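Local coordinates for interleukin-20 receptor subunit beta (Homo sapiens, PDB 6DF3), which pairs with IL20RA to form a receptor for IL-19, IL-20 and IL-24, and with IL22RA1 for IL-20 and IL-24, this chain being an extracellular part, at residues S11-H16 / I103-G108; F97-T102 / K176-Y181. The protein carries 1 engineered substitution. All blocks are in the same frame, centred on the assembly; numbering follows the deposited sequence.

Interaction 1 of 2, residues S11-H16 / I103-G108; sequences STNMKH and ILTRPG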
ATOM      1  N   SER C  11       0.239  11.863  21.267  1.00 48.89           N
ATOM      2  CA  SER C  11      -0.107  10.938  20.250  1.00 49.30           C
ATOM      3  C   SER C  11      -1.182  10.029  20.779  1.00 51.23           C
ATOM      4  O   SER C  11      -0.917   9.217  21.650  1.00 49.60           O
ATOM      5  CB  SER C  11       1.085  10.118  19.750  1.00 48.97           C
ATOM      6  OG  SER C  11       0.664   9.036  18.879  1.00 46.17           O
ATOM      7  N   THR C  12      -2.353  10.147  20.148  1.00 51.36           N
ATOM      8  CA  THR C  12      -3.583   9.488  20.488  1.00 56.08           C
ATOM      9  C   THR C  12      -4.106   8.741  19.245  1.00 55.80           C
ATOM     10  O   THR C  12      -4.344   9.399  18.203  1.00 51.50           O
ATOM     11  CB  THR C  12      -4.651  10.540  20.834  1.00 56.60           C
ATOM     12  OG1 THR C  12      -4.190  11.284  21.947  1.00 65.75           O
ATOM     13  CG2 THR C  12      -5.877   9.841  21.265  1.00 66.49           C
ATOM     14  N   ASN C  13      -4.314   7.426  19.377  1.00 55.87           N
ATOM     15  CA  ASN C  13      -4.832   6.554  18.265  1.00 55.81           C
ATOM     16  C   ASN C  13      -4.184   6.878  16.872  1.00 52.98           C
ATOM     17  O   ASN C  13      -4.869   7.239  15.900  1.00 53.15           O
ATOM     18  CB  ASN C  13      -6.345   6.673  18.215  1.00 55.09           C
ATOM     19  CG  ASN C  13      -7.003   5.942  19.345  1.00 60.69           C
ATOM     20  OD1 ASN C  13      -6.473   4.955  19.873  1.00 63.01           O
ATOM     21  ND2 ASN C  13      -8.144   6.439  19.763  1.00 62.09           N
ATOM     22  N   MET C  14      -2.857   6.872  16.846  1.00 52.63           N
ATOM     23  CA  MET C  14      -2.056   7.211  15.616  1.00 51.54           C
ATOM     24  C   MET C  14      -2.220   8.579  15.047  1.00 50.42           C
ATOM     25  O   MET C  14      -1.747   8.829  13.959  1.00 50.92           O
ATOM     26  CB  MET C  14      -2.239   6.154  14.518  1.00 48.88           C
ATOM     27  CG  MET C  14      -1.793   4.792  14.975  1.00 50.35           C
ATOM     28  SD  MET C  14       0.041   4.564  15.212  1.00 57.00           S
ATOM     29  CE  MET C  14       0.532   4.381  13.485  1.00 53.58           C
ATOM     30  N   LYS C  15      -2.819   9.513  15.787  1.00 51.59           N
ATOM     31  CA  LYS C  15      -2.753  10.946  15.442  1.00 51.55           C
ATOM     32  C   LYS C  15      -1.681  11.652  16.296  1.00 50.87           C
ATOM     33  O   LYS C  15      -1.796  11.673  17.543  1.00 50.74           O
ATOM     34  CB  LYS C  15      -4.101  11.597  15.718  1.00 57.58           C
ATOM     35  CG  LYS C  15      -4.125  13.018  15.224  1.00 61.29           C
ATOM     36  CD  LYS C  15      -5.414  13.726  15.624  1.00 70.27           C
ATOM     37  CE  LYS C  15      -5.413  15.138  15.054  1.00 79.04           C
ATOM     38  NZ  LYS C  15      -6.286  16.047  15.841  1.00 88.21           N
ATOM     39  N   HIS C  16      -0.649  12.226  15.678  1.00 48.25           N
ATOM     40  CA  HIS C  16       0.432  12.832  16.446  1.00 47.26           C
ATOM     41  C   HIS C  16       0.445  14.342  16.377  1.00 48.58           C
ATOM     42  O   HIS C  16       0.687  14.934  15.314  1.00 44.63           O
ATOM     43  CB  HIS C  16       1.786  12.286  16.026  1.00 44.47           C
ATOM     44  CG  HIS C  16       1.740  10.894  15.528  1.00 43.51           C
ATOM     45  ND1 HIS C  16       1.309   9.838  16.308  1.00 42.89           N
ATOM     46  CD2 HIS C  16       2.117  10.359  14.320  1.00 42.48           C
ATOM     47  CE1 HIS C  16       1.320   8.727  15.566  1.00 48.06           C
ATOM     48  NE2 HIS C  16       1.817   9.014  14.356  1.00 44.43           N
ATOM     49  N   ILE C 103      -0.997   6.392  22.091  1.00 53.09           N
ATOM     50  CA  ILE C 103      -1.975   5.991  23.126  1.00 55.98           C
ATOM     51  C   ILE C 103      -3.149   5.347  22.401  1.00 55.48           C
ATOM     52  O   ILE C 103      -3.869   6.010  21.700  1.00 54.81           O
ATOM     53  CB  ILE C 103      -2.437   7.174  23.985  1.00 58.05           C
ATOM     54  CG1 ILE C 103      -1.221   7.718  24.758  1.00 60.91           C
ATOM     55  CG2 ILE C 103      -3.583   6.732  24.906  1.00 62.07           C
ATOM     56  CD1 ILE C 103      -1.414   9.059  25.437  1.00 65.48           C
ATOM     57  N   LEU C 104      -3.325   4.053  22.583  1.00 57.94           N
ATOM     58  CA  LEU C 104      -4.467   3.328  21.967  1.00 61.19           C
ATOM     59  C   LEU C 104      -5.539   3.255  23.027  1.00 64.46           C
ATOM     60  O   LEU C 104      -5.328   2.636  24.101  1.00 68.43           O
ATOM     61  CB  LEU C 104      -4.077   1.898  21.569  1.00 62.08           C
ATOM     62  CG  LEU C 104      -3.008   1.749  20.486  1.00 60.93           C
ATOM     63  CD1 LEU C 104      -2.977   0.323  19.948  1.00 64.09           C
ATOM     64  CD2 LEU C 104      -3.261   2.709  19.343  1.00 58.51           C
ATOM     65  N   THR C 105      -6.665   3.892  22.746  1.00 61.83           N
ATOM     66  CA  THR C 105      -7.786   3.852  23.656  1.00 66.88           C
ATOM     67  C   THR C 105      -8.631   2.617  23.332  1.00 69.75           C
ATOM     68  O   THR C 105      -8.486   1.923  22.289  1.00 61.76           O
ATOM     69  CB  THR C 105      -8.556   5.198  23.626  1.00 68.44           C
ATOM     70  OG1 THR C 105      -8.679   5.647  22.293  1.00 75.25           O
ATOM     71  CG2 THR C 105      -7.743   6.314  24.247  1.00 70.80           C
ATOM     72  N   ARG C 106      -9.448   2.246  24.289  1.00 72.57           N
ATOM     73  CA  ARG C 106     -10.537   1.383  23.960  1.00 75.69           C
ATOM     74  C   ARG C 106     -11.556   2.011  22.933  1.00 75.47           C
ATOM     75  O   ARG C 106     -11.903   3.206  23.010  1.00 67.71           O
ATOM     76  CB  ARG C 106     -11.184   0.898  25.211  1.00 80.92           C
ATOM     77  CG  ARG C 106     -11.831   1.958  26.040  1.00 87.33           C
ATOM     78  CD  ARG C 106     -11.583   1.563  27.485  1.00 92.53           C
ATOM     79  NE  ARG C 106     -12.450   2.240  28.398  1.00 95.23           N
ATOM     80  CZ  ARG C 106     -12.221   2.315  29.695  1.00105.58           C
ATOM     81  NH1 ARG C 106     -11.116   1.797  30.244  1.00108.24           N
ATOM     82  NH2 ARG C 106     -13.107   2.929  30.462  1.00113.28           N
ATOM     83  N   PRO C 107     -11.988   1.192  21.916  1.00 76.70           N
ATOM     84  CA  PRO C 107     -12.827   1.766  20.866  1.00 75.17           C
ATOM     85  C   PRO C 107     -14.227   2.041  21.358  1.00 75.74           C
ATOM     86  O   PRO C 107     -14.779   1.226  22.116  1.00 77.06           O
ATOM     87  CB  PRO C 107     -12.824   0.663  19.758  1.00 77.15           C
ATOM     88  CG  PRO C 107     -12.618  -0.636  20.519  1.00 78.31           C
ATOM     89  CD  PRO C 107     -11.668  -0.232  21.651  1.00 78.48           C
ATOM     90  N   GLY C 108     -14.808   3.152  20.898  1.00 76.01           N
ATOM     91  CA  GLY C 108     -16.251   3.411  21.047  1.00 78.96           C
ATOM     92  C   GLY C 108     -17.036   2.478  20.121  1.00 84.45           C
ATOM     93  O   GLY C 108     -16.474   1.875  19.180  1.00 84.67           O
TER
HETATM   94  O   HOH W   1      -7.447   2.381  19.949  1.00 64.94           O

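Interaction 2 of 2, residues F97-T102 / K176-Y181; sequences FNRQST and KAIGRY. Engineered in segment 97-102: Q100 (natural residue Asn).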
ATOM      1  N   PHE C  97      10.419  11.172  19.127  1.00 44.89           N
ATOM      2  CA  PHE C  97       9.115  10.502  19.137  1.00 44.82           C
ATOM      3  C   PHE C  97       9.055   9.263  18.169  1.00 44.73           C
ATOM      4  O   PHE C  97       9.403   9.359  16.965  1.00 42.47           O
ATOM      5  CB  PHE C  97       8.045  11.480  18.644  1.00 45.88           C
ATOM      6  CG  PHE C  97       6.676  10.870  18.617  1.00 47.07           C
ATOM      7  CD1 PHE C  97       6.031  10.582  19.828  1.00 44.21           C
ATOM      8  CD2 PHE C  97       6.079  10.509  17.397  1.00 45.72           C
ATOM      9  CE1 PHE C  97       4.797   9.964  19.814  1.00 49.96           C
ATOM     10  CE2 PHE C  97       4.833   9.921  17.372  1.00 45.19           C
ATOM     11  CZ  PHE C  97       4.193   9.621  18.573  1.00 47.81           C
ATOM     12  N   ASN C  98       8.521   8.163  18.683  1.00 45.11           N
ATOM     13  CA  ASN C  98       8.295   6.946  18.014  1.00 44.44           C
ATOM     14  C   ASN C  98       6.796   6.624  18.111  1.00 47.15           C
ATOM     15  O   ASN C  98       6.259   6.372  19.219  1.00 42.48           O
ATOM     16  CB  ASN C  98       9.123   5.815  18.650  1.00 47.23           C
ATOM     17  CG  ASN C  98       9.122   4.516  17.780  1.00 50.19           C
ATOM     18  OD1 ASN C  98       8.111   4.166  17.144  1.00 46.86           O
ATOM     19  ND2 ASN C  98      10.248   3.818  17.748  1.00 48.17           N
ATOM     20  N   ARG C  99       6.132   6.474  16.955  1.00 43.81           N
ATOM     21  CA  ARG C  99       4.716   6.158  16.970  1.00 43.67           C
ATOM     22  C   ARG C  99       4.370   4.813  17.644  1.00 43.95           C
ATOM     23  O   ARG C  99       3.236   4.596  17.888  1.00 46.90           O
ATOM     24  CB  ARG C  99       4.099   6.245  15.590  1.00 44.87           C
ATOM     25  CG  ARG C  99       4.519   5.110  14.644  1.00 45.45           C
ATOM     26  CD  ARG C  99       4.138   5.448  13.200  1.00 43.69           C
ATOM     27  NE  ARG C  99       4.460   4.326  12.327  1.00 43.96           N
ATOM     28  CZ  ARG C  99       4.118   4.234  11.061  1.00 43.72           C
ATOM     29  NH1 ARG C  99       3.346   5.149  10.499  1.00 42.16           N
ATOM     30  NH2 ARG C  99       4.537   3.186  10.371  1.00 48.23           N
ATOM     31  N   GLN C 100       5.324   3.912  17.854  1.00 45.57           N
ATOM     32  CA  GLN C 100       5.144   2.703  18.672  1.00 51.56           C
ATOM     33  C   GLN C 100       4.528   3.072  20.062  1.00 52.76           C
ATOM     34  O   GLN C 100       3.860   2.317  20.658  1.00 51.11           O
ATOM     35  CB  GLN C 100       6.524   2.041  18.821  1.00 57.88           C
ATOM     36  CG  GLN C 100       6.656   0.753  19.654  1.00 65.27           C
ATOM     37  CD  GLN C 100       6.267  -0.478  18.840  1.00 78.88           C
ATOM     38  OE1 GLN C 100       6.712  -0.651  17.692  1.00 85.63           O
ATOM     39  NE2 GLN C 100       5.431  -1.340  19.420  1.00 84.39           N
ATOM     40  N   SER C 101       4.784   4.270  20.552  1.00 52.50           N
ATOM     41  CA  SER C 101       4.277   4.683  21.825  1.00 54.99           C
ATOM     42  C   SER C 101       2.937   5.400  21.725  1.00 52.70           C
ATOM     43  O   SER C 101       2.528   5.976  22.690  1.00 54.20           O
ATOM     44  CB  SER C 101       5.316   5.557  22.490  1.00 56.32           C
ATOM     45  OG  SER C 101       5.259   6.842  21.868  1.00 59.26           O
ATOM     46  N   THR C 102       2.222   5.358  20.592  1.00 49.05           N
ATOM     47  CA  THR C 102       0.935   6.042  20.531  1.00 46.67           C
ATOM     48  C   THR C 102      -0.059   5.533  21.653  1.00 54.44           C
ATOM     49  O   THR C 102       0.075   4.381  22.124  1.00 52.07           O
ATOM     50  CB  THR C 102       0.303   5.956  19.212  1.00 46.37           C
ATOM     51  OG1 THR C 102      -0.747   6.898  19.110  1.00 45.09           O
ATOM     52  CG2 THR C 102      -0.231   4.562  18.904  1.00 46.98           C
ATOM     53  N   LYS C 176      -1.297  -2.800  12.909  1.00 67.14           N
ATOM     54  CA  LYS C 176      -0.204  -3.570  12.287  1.00 64.18           C
ATOM     55  C   LYS C 176       1.163  -2.828  12.311  1.00 62.04           C
ATOM     56  O   LYS C 176       2.169  -3.425  12.666  1.00 59.68           O
ATOM     57  CB  LYS C 176      -0.587  -3.932  10.873  1.00 72.29           C
ATOM     58  CG  LYS C 176       0.337  -4.965  10.251  1.00 79.73           C
ATOM     59  CD  LYS C 176      -0.153  -5.411   8.886  1.00 86.48           C
ATOM     60  CE  LYS C 176      -1.353  -6.335   9.018  1.00 94.51           C
ATOM     61  NZ  LYS C 176      -1.695  -6.842   7.665  1.00101.93           N
ATOM     62  N   ALA C 177       1.182  -1.521  12.018  1.00 57.24           N
ATOM     63  CA  ALA C 177       2.414  -0.744  11.989  1.00 56.88           C
ATOM     64  C   ALA C 177       3.268  -0.742  13.268  1.00 60.48           C
ATOM     65  O   ALA C 177       4.483  -0.471  13.181  1.00 54.74           O
ATOM     66  CB  ALA C 177       2.136   0.673  11.631  1.00 54.66           C
ATOM     67  N   ILE C 178       2.630  -1.019  14.423  1.00 62.34           N
ATOM     68  CA  ILE C 178       3.321  -1.038  15.724  1.00 61.94           C
ATOM     69  C   ILE C 178       3.196  -2.359  16.501  1.00 65.30           C
ATOM     70  O   ILE C 178       3.914  -2.561  17.485  1.00 65.03           O
ATOM     71  CB  ILE C 178       2.856   0.190  16.558  1.00 59.50           C
ATOM     72  CG1 ILE C 178       1.393   0.072  16.978  1.00 58.45           C
ATOM     73  CG2 ILE C 178       3.007   1.460  15.722  1.00 56.28           C
ATOM     74  CD1 ILE C 178       0.827   1.331  17.610  1.00 55.98           C
ATOM     75  N   GLY C 179       2.320  -3.262  16.051  1.00 64.37           N
ATOM     76  CA  GLY C 179       2.244  -4.589  16.615  1.00 69.49           C
ATOM     77  C   GLY C 179       1.461  -4.627  17.916  1.00 72.19           C
ATOM     78  O   GLY C 179       1.616  -5.554  18.703  1.00 85.42           O
ATOM     79  N   ARG C 180       0.568  -3.657  18.106  1.00 70.25           N
ATOM     80  CA  ARG C 180      -0.090  -3.428  19.392  1.00 70.75           C
ATOM     81  C   ARG C 180      -1.592  -3.468  19.217  1.00 68.13           C
ATOM     82  O   ARG C 180      -2.090  -3.072  18.177  1.00 62.01           O
ATOM     83  CB  ARG C 180       0.355  -2.105  20.036  1.00 65.72           C
ATOM     84  CG  ARG C 180       1.788  -2.157  20.569  1.00 68.40           C
ATOM     85  CD  ARG C 180       2.210  -0.816  21.205  1.00 65.99           C
ATOM     86  NE  ARG C 180       1.150  -0.336  22.100  1.00 67.40           N
ATOM     87  CZ  ARG C 180       0.719   0.919  22.268  1.00 66.46           C
ATOM     88  NH1 ARG C 180       1.224   1.955  21.600  1.00 61.29           N
ATOM     89  NH2 ARG C 180      -0.268   1.122  23.124  1.00 63.94           N
ATOM     90  N   TYR C 181      -2.256  -4.019  20.249  1.00 71.54           N
ATOM     91  CA  TYR C 181      -3.713  -3.979  20.452  1.00 73.03           C
ATOM     92  C   TYR C 181      -3.999  -3.042  21.633  1.00 71.09           C
ATOM     93  O   TYR C 181      -3.157  -2.955  22.571  1.00 64.00           O
ATOM     94  CB  TYR C 181      -4.268  -5.375  20.852  1.00 78.34           C
ATOM     95  CG  TYR C 181      -3.936  -6.515  19.893  1.00 78.38           C
ATOM     96  CD1 TYR C 181      -2.654  -7.128  19.911  1.00 79.37           C
ATOM     97  CD2 TYR C 181      -4.883  -6.967  18.955  1.00 80.71           C
ATOM     98  CE1 TYR C 181      -2.312  -8.146  19.009  1.00 84.00           C
ATOM     99  CE2 TYR C 181      -4.569  -8.009  18.050  1.00 84.11           C
ATOM    100  CZ  TYR C 181      -3.285  -8.600  18.088  1.00 86.86           C
ATOM    101  OH  TYR C 181      -2.944  -9.599  17.199  1.00 89.92           O
TER

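Interaction 1 of 2, residues S11-H16 / I103-G108
N13 reaches across to T105 from the tip of a tight turn, and its side chain can be followed atom by atom. CB carries CG on the backbone-N side, anti to the carbonyl carbon (chi1 -74°), and from there the amide crosses the T105 side chain at about a right angle. OD1 accepts from T105 N at 3.1 Å, with the donor tilted 22° out of the carbonyl plane, and lies 3.3 Å from L104 CA. It also accepts a hydrogen bond from a water that donates to T105 O as well, so a second, solvent-mediated link closes onto the same residue. The other branch, ND2, donates to T105 OG1 at 2.7 Å. With both halves of the amide engaged, its rotation is fixed. An alanine here would probably leave T105 OG1 without its amide donor, and T105 N and the water without their amide acceptor, loosening the linker locally at T105.

Backbone bonds lie behind this grip. I103 N donates to S11 O at 2.9 Å, and N13 N donates to I103 O at 2.8 Å with a nearly straight angle of 171°. I103 CB and CG1 both lie 3.5 Å from S11 O. The two backbone bonds form a single beta bridge between T12 and I103, at the type I' turn T12-K15 that joins strands 8-12 and 15-19. A beta hairpin of the first fibronectin type III domain thus holds the interdomain linker of a type II cytokine receptor.

Interaction 2 of 2, residues F97-T102 / K176-Y181
R180 reaches from the start of strand 180-189 to the 3-10 turn and loop that follow strand 86-98, joining the two fibronectin type III domains of the receptor. The segment 97-102 leaves its strand through an Asx turn, in which N98 OD1 accepts from Q100 N at 2.9 Å, and a short 3-10 turn. On the other side G179 and R180 together face V175 in a G1 beta bulge, where G179 has positive phi.

Packing is centred on I178, whose CB points at the other segment. Its CG2 packs on Q100 CA and R99 O, while CD1 meets T102 CG2 at 3.6 Å, the two side chains crossing at about a right angle. Beside it A177 CB lies over one face of the R99 guanidinium, 3.7 Å from NH2; R99 NE is hydrogen-bonded to T72 OG1.

Hydrogen bonds close the contact around this packing. Q100, an engineered residue, bends at chi2 (82°) and donates from NE2 to I178 O at 2.7 Å, on a lone pair of that carbonyl. R180 grips two backbone carbonyls with one nitrogen. NH1 donates to Q100 O at 2.8 Å, which stands 23° out of the guanidinium plane, and to T102 O at 2.7 Å, which lies in that plane and is approached on a lone pair. A weak bond of 3.4 Å from R180 NH2 also reaches T102 O.

Overall arrangement
Both contacts lie at the junction of the two domains: interaction 1 holds the linker to the first-domain hairpin, interaction 2 joins the end of the first domain to a turn of the second. The chain runs from segment 97-102 straight into segment 103-108. Interaction 1 is a surface contact, built mainly on backbone bridging, an asparagine amide and a water. Interaction 2 is partly buried; it sets an aliphatic centre at I178 beside an arginine that binds main-chain carbonyls. T102 ties them together: its OG1 probably hydrogen-bonds to S11 OG at 2.6 Å and to M14 N at 3.1 Å. The linker region is therefore held by hairpin 8-19 and by the turn 176-179 with R180 beyond it.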